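Local coordinates for geobacter metallireducens SMUG1 (Geobacter metallireducens, PDB 5H9I), which belongs to the uracil-DNA glycosylase superfamily as a SMUG1-type protein and holds xanthine in a pocket of its fold, at residues Asn32-Tyr44 with Pro62-Phe74. Sequence-based numbering, arbitrary orientation.
Sequences NPLLYAREPHVAY and PGPWGMAQTGVPF. With XAN (xanthine), chain B.
His41 and Gly71 bring the two backbones to 4.6 Å between CA atoms, at the point where helix 67-70 gives way to Gly71, with positive phi, lying against the start of helix 38-48. The methyl CB of Ala37 rests 3.9 Å from Gly71 CA. His41, its ring swung anti to the backbone N (chi1 -179°), presents ND1 to Gly71 O in a hydrogen bond of 2.7 Å; the acceptor lies close to the ring plane and the C=O points almost straight at the donor. NE2 is hydrogen-bonded to Ser11 OG, making two bonds to the ring nitrogens, which probably limit the rotation of the imidazole. Leu34 CD2 lies over one face of this ring, toward the rim, and also meets Met67 CE, the tip of an extended side chain, at 4.3 Å. Within the short helix 67-70, Ala68 O accepts a hydrogen bond from Tyr36 OH over 2.7 Å, in the carbonyl plane on a lone pair, while Pro33 CA sits over the centre of the phenol ring. Pro33 itself packs its CG against Pro62 CG and Met67 CG. Segment 62-74 follows strand 55-59 of the four-stranded parallel sheet, and its Gly63, Pro73 and Phe74 help line the xanthine pocket of this uracil-DNA glycosylase superfamily fold: Phe74 N donates to xanthine O2 (2.8 Å, 164° at the hydrogen), and the Phe74 ring lies with one face against the purine. Just before it, Pro73 CD comes within 3.4 Å of Tyr44 CE2, and Val72 CG1 stands over a face of the same ring in a CH-pi contact, 15° off the normal. The Tyr44 hydroxyl is hydrogen-bonded to Val137 O of strand 135-139, a residue that Pro73 and Phe74 also touch.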
loop_
_atom_site.group_PDB
_atom_site.type_symbol
_atom_site.label_atom_id
_atom_site.label_comp_id
_atom_site.label_asym_id
_atom_site.label_seq_id
_atom_site.Cartn_x
_atom_site.Cartn_y
_atom_site.Cartn_z
ATOM N N ASN A 32 -4.264 8.439 -8.905
ATOM C CA ASN A 32 -3.238 7.394 -9.128
ATOM C C ASN A 32 -1.818 7.920 -8.836
ATOM O O ASN A 32 -1.119 8.490 -9.683
ATOM C CB ASN A 32 -3.318 6.864 -10.519
ATOM C CG ASN A 32 -2.441 5.671 -10.712
ATOM O OD1 ASN A 32 -1.711 5.286 -9.782
ATOM N ND2 ASN A 32 -2.648 5.014 -11.862
ATOM N N PRO A 33 -1.367 7.765 -7.569
ATOM C CA PRO A 33 -0.074 8.251 -7.116
ATOM C C PRO A 33 1.080 7.568 -7.914
ATOM O O PRO A 33 2.200 8.086 -7.876
ATOM C CB PRO A 33 -0.032 7.999 -5.611
ATOM C CG PRO A 33 -1.227 7.247 -5.385
ATOM C CD PRO A 33 -2.197 7.254 -6.455
ATOM N N LEU A 34 0.803 6.437 -8.567
ATOM C CA LEU A 34 1.844 5.826 -9.393
ATOM C C LEU A 34 2.205 6.722 -10.496
ATOM O O LEU A 34 3.335 6.630 -11.035
ATOM C CB LEU A 34 1.405 4.464 -9.965
ATOM C CG LEU A 34 0.962 3.427 -9.012
ATOM C CD1 LEU A 34 0.680 2.070 -9.643
ATOM C CD2 LEU A 34 1.960 3.239 -7.848
ATOM N N LEU A 35 1.311 7.632 -10.875
ATOM C CA LEU A 35 1.567 8.590 -11.943
ATOM C C LEU A 35 2.015 9.937 -11.436
ATOM O O LEU A 35 2.973 10.508 -11.953
ATOM C CB LEU A 35 0.320 8.713 -12.802
ATOM C CG LEU A 35 -0.270 7.470 -13.394
ATOM C CD1 LEU A 35 -1.545 7.724 -14.224
ATOM C CD2 LEU A 35 0.733 6.821 -14.282
ATOM N N TYR A 36 1.356 10.488 -10.438
ATOM C CA TYR A 36 1.697 11.818 -9.974
ATOM C C TYR A 36 2.756 11.923 -8.885
ATOM O O TYR A 36 3.257 12.950 -8.627
ATOM C CB TYR A 36 0.417 12.595 -9.588
ATOM C CG TYR A 36 -0.333 12.118 -8.382
ATOM C CD1 TYR A 36 0.140 12.379 -7.128
ATOM C CD2 TYR A 36 -1.519 11.476 -8.501
ATOM C CE1 TYR A 36 -0.550 11.983 -6.027
ATOM C CE2 TYR A 36 -2.228 11.092 -7.401
ATOM C CZ TYR A 36 -1.729 11.328 -6.166
ATOM O OH TYR A 36 -2.430 10.962 -5.087
ATOM N N ALA A 37 3.083 10.784 -8.292
ATOM C CA ALA A 37 4.138 10.719 -7.287
ATOM C C ALA A 37 5.110 9.604 -7.654
ATOM O O ALA A 37 5.549 8.870 -6.842
ATOM C CB ALA A 37 3.564 10.478 -5.902
ATOM N N ARG A 38 5.432 9.564 -8.926
ATOM C CA ARG A 38 6.237 8.495 -9.464
ATOM C C ARG A 38 7.679 8.489 -8.949
ATOM O O ARG A 38 8.170 7.490 -8.630
ATOM C CB ARG A 38 6.170 8.488 -11.000
ATOM C CG ARG A 38 6.938 7.296 -11.581
ATOM C CD ARG A 38 6.630 6.867 -13.012
ATOM N NE ARG A 38 7.279 5.587 -13.355
ATOM C CZ ARG A 38 8.571 5.465 -13.610
ATOM N NH1 ARG A 38 9.334 6.530 -13.576
ATOM N NH2 ARG A 38 9.110 4.289 -13.896
ATOM N N GLU A 39 8.283 9.652 -8.840
ATOM C CA GLU A 39 9.675 9.737 -8.426
ATOM C C GLU A 39 9.822 9.224 -7.007
ATOM O O GLU A 39 10.642 8.346 -6.742
ATOM C CB GLU A 39 10.364 11.108 -8.674
ATOM C CG GLU A 39 10.479 11.293 -10.158
ATOM C CD GLU A 39 11.202 12.550 -10.566
ATOM O OE1 GLU A 39 11.325 13.415 -9.710
ATOM O OE2 GLU A 39 11.663 12.485 -11.732
ATOM N N PRO A 40 8.993 9.700 -6.065
ATOM C CA PRO A 40 9.180 9.155 -4.695
ATOM C C PRO A 40 8.742 7.666 -4.600
ATOM O O PRO A 40 9.361 6.885 -3.854
ATOM C CB PRO A 40 8.369 10.051 -3.807
ATOM C CG PRO A 40 7.516 10.840 -4.767
ATOM C CD PRO A 40 8.194 10.943 -6.062
ATOM N N HIS A 41 7.739 7.285 -5.374
ATOM C CA HIS A 41 7.330 5.861 -5.358
ATOM C C HIS A 41 8.457 4.960 -5.874
ATOM O O HIS A 41 8.770 3.962 -5.241
ATOM C CB HIS A 41 6.111 5.709 -6.216
ATOM C CG HIS A 41 5.588 4.305 -6.256
ATOM N ND1 HIS A 41 4.984 3.700 -5.147
ATOM C CD2 HIS A 41 5.652 3.345 -7.195
ATOM C CE1 HIS A 41 4.674 2.458 -5.466
ATOM N NE2 HIS A 41 5.072 2.213 -6.694
ATOM N N VAL A 42 9.044 5.315 -7.016
ATOM C CA VAL A 42 10.149 4.518 -7.523
ATOM C C VAL A 42 11.367 4.564 -6.615
ATOM O O VAL A 42 12.107 3.585 -6.542
ATOM C CB VAL A 42 10.425 4.948 -9.000
ATOM C CG1 VAL A 42 11.684 4.274 -9.508
ATOM C CG2 VAL A 42 9.230 4.585 -9.887
ATOM N N ALA A 43 11.642 5.705 -5.960
ATOM C CA ALA A 43 12.637 5.729 -4.936
ATOM C C ALA A 43 12.428 4.642 -3.857
ATOM O O ALA A 43 13.335 3.938 -3.481
ATOM C CB ALA A 43 12.778 7.132 -4.300
ATOM N N TYR A 44 11.190 4.572 -3.404
ATOM C CA TYR A 44 10.890 3.594 -2.345
ATOM C C TYR A 44 11.053 2.174 -2.919
ATOM O O TYR A 44 11.709 1.327 -2.294
ATOM C CB TYR A 44 9.418 3.806 -1.917
ATOM C CG TYR A 44 8.843 2.717 -1.029
ATOM C CD1 TYR A 44 9.324 2.547 0.255
ATOM C CD2 TYR A 44 7.852 1.877 -1.518
ATOM C CE1 TYR A 44 8.819 1.555 1.109
ATOM C CE2 TYR A 44 7.361 0.860 -0.657
ATOM C CZ TYR A 44 7.875 0.728 0.621
ATOM O OH TYR A 44 7.420 -0.314 1.415
ATOM N N PRO A 62 -4.428 3.595 -0.797
ATOM C CA PRO A 62 -3.890 4.761 -0.092
ATOM C C PRO A 62 -4.832 5.498 0.816
ATOM O O PRO A 62 -6.066 5.519 0.555
ATOM C CB PRO A 62 -3.567 5.704 -1.239
ATOM C CG PRO A 62 -3.181 4.788 -2.413
ATOM C CD PRO A 62 -4.199 3.671 -2.255
ATOM N N GLY A 63 -4.311 6.053 1.902
ATOM C CA GLY A 63 -5.074 7.059 2.635
ATOM C C GLY A 63 -4.743 8.366 1.991
ATOM O O GLY A 63 -3.674 8.634 1.404
ATOM N N PRO A 64 -5.728 9.267 2.065
ATOM C CA PRO A 64 -5.525 10.600 1.478
ATOM C C PRO A 64 -4.340 11.388 1.936
ATOM O O PRO A 64 -3.826 12.252 1.179
ATOM C CB PRO A 64 -6.867 11.330 1.878
ATOM C CG PRO A 64 -7.259 10.592 3.112
ATOM C CD PRO A 64 -6.994 9.152 2.771
ATOM N N TRP A 65 -3.843 11.186 3.170
ATOM C CA TRP A 65 -2.791 11.981 3.720
ATOM C C TRP A 65 -1.439 11.261 3.813
ATOM O O TRP A 65 -0.460 11.853 4.217
ATOM C CB TRP A 65 -3.144 12.554 5.140
ATOM C CG TRP A 65 -4.574 13.030 5.292
ATOM C CD1 TRP A 65 -5.500 12.600 6.212
ATOM C CD2 TRP A 65 -5.250 13.937 4.437
ATOM N NE1 TRP A 65 -6.711 13.195 5.968
ATOM C CE2 TRP A 65 -6.563 14.058 4.916
ATOM C CE3 TRP A 65 -4.833 14.711 3.391
ATOM C CZ2 TRP A 65 -7.495 14.878 4.334
ATOM C CZ3 TRP A 65 -5.804 15.539 2.768
ATOM C CH2 TRP A 65 -7.101 15.591 3.291
ATOM N N GLY A 66 -1.461 10.042 3.245
ATOM C CA GLY A 66 -0.262 9.199 3.300
ATOM C C GLY A 66 0.250 8.915 1.908
ATOM O O GLY A 66 0.823 9.795 1.279
ATOM N N MET A 67 -0.067 7.721 1.414
ATOM C CA MET A 67 0.447 7.330 0.062
ATOM C C MET A 67 -0.094 8.319 -1.041
ATOM O O MET A 67 0.570 8.549 -2.018
ATOM C CB MET A 67 0.102 5.889 -0.297
ATOM C CG MET A 67 0.595 5.570 -1.636
ATOM S SD MET A 67 0.657 3.797 -1.929
ATOM C CE MET A 67 1.133 3.687 -3.651
ATOM N N ALA A 68 -1.313 8.867 -0.812
ATOM C CA ALA A 68 -1.860 9.812 -1.871
ATOM C C ALA A 68 -1.019 11.025 -1.921
ATOM O O ALA A 68 -1.175 11.808 -2.907
ATOM C CB ALA A 68 -3.290 10.119 -1.582
ATOM N N GLN A 69 -0.211 11.364 -0.913
ATOM C CA GLN A 69 0.668 12.496 -0.834
ATOM C C GLN A 69 2.096 12.172 -1.204
ATOM O O GLN A 69 2.817 12.981 -1.829
ATOM C CB GLN A 69 0.656 13.204 0.513
ATOM C CG GLN A 69 -0.716 13.558 1.036
ATOM C CD GLN A 69 -1.384 14.743 0.294
ATOM O OE1 GLN A 69 -0.654 15.630 -0.134
ATOM N NE2 GLN A 69 -2.632 14.704 0.124
ATOM N N THR A 70 2.599 10.994 -0.763
ATOM C CA THR A 70 4.031 10.736 -0.823
ATOM C C THR A 70 4.369 9.675 -1.832
ATOM O O THR A 70 5.584 9.456 -2.115
ATOM C CB THR A 70 4.499 10.268 0.600
ATOM O OG1 THR A 70 3.877 9.043 0.917
ATOM C CG2 THR A 70 4.380 11.323 1.635
ATOM N N GLY A 71 3.436 8.845 -2.293
ATOM C CA GLY A 71 3.728 7.698 -3.164
ATOM C C GLY A 71 4.212 6.462 -2.416
ATOM O O GLY A 71 4.457 5.472 -3.121
ATOM N N VAL A 72 4.269 6.507 -1.100
ATOM C CA VAL A 72 4.755 5.404 -0.331
ATOM C C VAL A 72 3.683 4.754 0.442
ATOM O O VAL A 72 2.878 5.497 1.040
ATOM C CB VAL A 72 5.837 5.879 0.585
ATOM C CG1 VAL A 72 6.314 4.770 1.526
ATOM C CG2 VAL A 72 7.028 6.453 -0.198
ATOM N N PRO A 73 3.473 3.428 0.411
ATOM C CA PRO A 73 2.413 2.790 1.230
ATOM C C PRO A 73 2.497 3.191 2.705
ATOM O O PRO A 73 3.564 3.298 3.291
ATOM C CB PRO A 73 2.656 1.267 1.086
ATOM C CG PRO A 73 3.568 1.175 -0.102
ATOM C CD PRO A 73 4.339 2.449 -0.260
ATOM N N PHE A 74 1.290 3.489 3.241
ATOM C CA PHE A 74 1.194 3.999 4.650
ATOM C C PHE A 74 2.105 5.172 4.894
ATOM O O PHE A 74 2.583 5.399 5.962
ATOM C CB PHE A 74 1.498 2.826 5.639
ATOM C CG PHE A 74 0.447 1.729 5.638
ATOM C CD1 PHE A 74 -0.698 1.849 6.467
ATOM C CD2 PHE A 74 0.582 0.637 4.821
ATOM C CE1 PHE A 74 -1.582 0.816 6.490
ATOM C CE2 PHE A 74 -0.322 -0.382 4.850
ATOM C CZ PHE A 74 -1.379 -0.271 5.683
HETATM N N9 XAN B . -3.443 4.091 5.410
HETATM C C4 XAN B . -3.020 3.345 4.427
HETATM N N3 XAN B . -2.037 3.435 3.537
HETATM C C2 XAN B . -1.878 2.526 2.684
HETATM O O2 XAN B . -1.014 2.658 1.855
HETATM N N1 XAN B . -2.614 1.405 2.660
HETATM C C6 XAN B . -3.587 1.177 3.489
HETATM O O6 XAN B . -4.312 0.177 3.441
HETATM C C5 XAN B . -3.868 2.185 4.414
HETATM N N7 XAN B . -4.763 2.307 5.383
HETATM C C8 XAN B . -4.502 3.455 5.987
#